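Local atomic coordinates of translation initiation factor 4E (Ascaris suum, PDB entry 3M94), a protein that binds the mRNA 5' cap, including the trimethylguanosine form, and so probably recruits capped messages for translation initiation. Residues A[37-40]-A[41-45]. Numbering follows the deposited sequence.
Sequences DFWS and LYNHI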
loop_
_atom_site.group_PDB
_atom_site.type_symbol
_atom_site.label_atom_id
_atom_site.label_comp_id
_atom_site.label_asym_id
_atom_site.label_seq_id
_atom_site.Cartn_x
_atom_site.Cartn_y
_atom_site.Cartn_z
ATOM N N ASP A 37 -15.811 -1.623 -10.062
ATOM C CA ASP A 37 -15.460 -2.931 -9.542
ATOM C C ASP A 37 -14.585 -2.792 -8.281
ATOM O O ASP A 37 -14.733 -3.582 -7.343
ATOM C CB ASP A 37 -14.776 -3.778 -10.620
ATOM C CG ASP A 37 -15.702 -4.085 -11.804
ATOM O OD1 ASP A 37 -16.903 -4.365 -11.570
ATOM O OD2 ASP A 37 -15.237 -4.019 -12.971
ATOM N N PHE A 38 -13.672 -1.805 -8.263
ATOM C CA PHE A 38 -12.930 -1.476 -7.037
ATOM C C PHE A 38 -13.865 -1.294 -5.838
ATOM O O PHE A 38 -13.655 -1.909 -4.780
ATOM C CB PHE A 38 -12.031 -0.223 -7.172
ATOM C CG PHE A 38 -11.572 0.312 -5.834
ATOM C CD1 PHE A 38 -10.616 -0.382 -5.081
ATOM C CD2 PHE A 38 -12.140 1.458 -5.295
ATOM C CE1 PHE A 38 -10.225 0.085 -3.804
ATOM C CE2 PHE A 38 -11.753 1.931 -4.030
ATOM C CZ PHE A 38 -10.798 1.233 -3.285
ATOM N N TRP A 39 -14.885 -0.454 -6.003
ATOM C CA TRP A 39 -15.833 -0.205 -4.915
ATOM C C TRP A 39 -16.665 -1.433 -4.492
ATOM O O TRP A 39 -16.878 -1.638 -3.294
ATOM C CB TRP A 39 -16.734 0.993 -5.221
ATOM C CG TRP A 39 -16.026 2.322 -5.113
ATOM C CD1 TRP A 39 -15.917 3.272 -6.092
ATOM C CD2 TRP A 39 -15.331 2.849 -3.964
ATOM N NE1 TRP A 39 -15.195 4.342 -5.634
ATOM C CE2 TRP A 39 -14.828 4.116 -4.332
ATOM C CE3 TRP A 39 -15.088 2.372 -2.666
ATOM C CZ2 TRP A 39 -14.095 4.921 -3.447
ATOM C CZ3 TRP A 39 -14.348 3.170 -1.788
ATOM C CH2 TRP A 39 -13.866 4.426 -2.182
ATOM N N SER A 40 -17.112 -2.249 -5.458
ATOM C CA SER A 40 -17.852 -3.483 -5.153
ATOM C C SER A 40 -17.035 -4.427 -4.299
ATOM O O SER A 40 -17.588 -5.157 -3.468
ATOM C CB SER A 40 -18.254 -4.252 -6.416
ATOM O OG SER A 40 -19.019 -3.431 -7.262
ATOM N N LEU A 41 -15.726 -4.443 -4.533
ATOM C CA LEU A 41 -14.816 -5.198 -3.693
ATOM C C LEU A 41 -14.705 -4.552 -2.333
ATOM O O LEU A 41 -14.970 -5.168 -1.304
ATOM C CB LEU A 41 -13.427 -5.214 -4.316
ATOM C CG LEU A 41 -13.045 -6.362 -5.214
ATOM C CD1 LEU A 41 -11.534 -6.275 -5.460
ATOM C CD2 LEU A 41 -13.430 -7.676 -4.521
ATOM N N TYR A 42 -14.295 -3.293 -2.333
ATOM C CA TYR A 42 -14.012 -2.624 -1.087
ATOM C C TYR A 42 -15.206 -2.576 -0.136
ATOM O O TYR A 42 -15.041 -2.770 1.067
ATOM C CB TYR A 42 -13.400 -1.235 -1.323
ATOM C CG TYR A 42 -12.896 -0.645 -0.031
ATOM C CD1 TYR A 42 -11.599 -0.908 0.426
ATOM C CD2 TYR A 42 -13.734 0.137 0.761
ATOM C CE1 TYR A 42 -11.143 -0.368 1.646
ATOM C CE2 TYR A 42 -13.293 0.682 1.962
ATOM C CZ TYR A 42 -12.004 0.424 2.397
ATOM O OH TYR A 42 -11.590 0.971 3.589
ATOM N N ASN A 43 -16.399 -2.349 -0.678
ATOM C CA ASN A 43 -17.612 -2.241 0.120
ATOM C C ASN A 43 -18.073 -3.521 0.825
ATOM O O ASN A 43 -18.856 -3.458 1.772
ATOM C CB ASN A 43 -18.757 -1.741 -0.753
ATOM C CG ASN A 43 -18.643 -0.265 -1.063
ATOM O OD1 ASN A 43 -17.878 0.453 -0.422
ATOM N ND2 ASN A 43 -19.394 0.192 -2.055
ATOM N N HIS A 44 -17.637 -4.677 0.324
ATOM C CA HIS A 44 -18.118 -5.946 0.848
ATOM C C HIS A 44 -17.073 -6.741 1.624
ATOM O O HIS A 44 -17.418 -7.732 2.277
ATOM C CB HIS A 44 -18.718 -6.763 -0.296
ATOM C CG HIS A 44 -19.942 -6.131 -0.872
ATOM N ND1 HIS A 44 -19.912 -5.351 -2.011
ATOM C CD2 HIS A 44 -21.223 -6.107 -0.431
ATOM C CE1 HIS A 44 -21.130 -4.897 -2.258
ATOM N NE2 HIS A 44 -21.944 -5.345 -1.320
ATOM N N ILE A 45 -15.801 -6.329 1.530
ATOM C CA ILE A 45 -14.724 -6.996 2.276
ATOM C C ILE A 45 -14.521 -6.320 3.636
ATOM O O ILE A 45 -14.835 -5.143 3.815
ATOM C CB ILE A 45 -13.357 -7.065 1.516
ATOM C CG1 ILE A 45 -12.735 -5.658 1.424
ATOM C CG2 ILE A 45 -13.520 -7.717 0.139
ATOM C CD1 ILE A 45 -11.477 -5.569 0.582
#
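His44 ND1 donates to Ser40 O across 2.7 Å, nearly straight (N-H...O 169°), in the imidazole plane and on a carbonyl lone pair. The ring thus takes the place of the i+4 amide that Ser40 O, on helix 35-42 of the eIF4E fold, would otherwise meet; His44 N instead joins Ile45 N on Leu41 O. Before this, the i to i+4 bonds are regular: Leu41 N to Asp37 O, Tyr42 N to Phe38 O and, at 2.8 Å, Asn43 N to Trp39 O.

Phe38 and Tyr42 both hold CG anti to their own backbone nitrogen, which sends the rings the same way. Their planes differ by 28°, yet the centroids stand 6.0 Å apart, so overlap is slight; the real touch is Tyr42 CB over the rim of one Phe38 face. The two side chains and Trp39 also pack on Leu97 of helix 88-104. Trp39 NE1 bonds to the backbone of the bound peptide and Asn43 OD1 to one of its basic side chains, consistent with the dorsal surface by which eIF4E proteins recruit partners. Beside that site, Tyr42 CD2 meets the edge of the indole at Trp39 CZ3, 4.0 Å away.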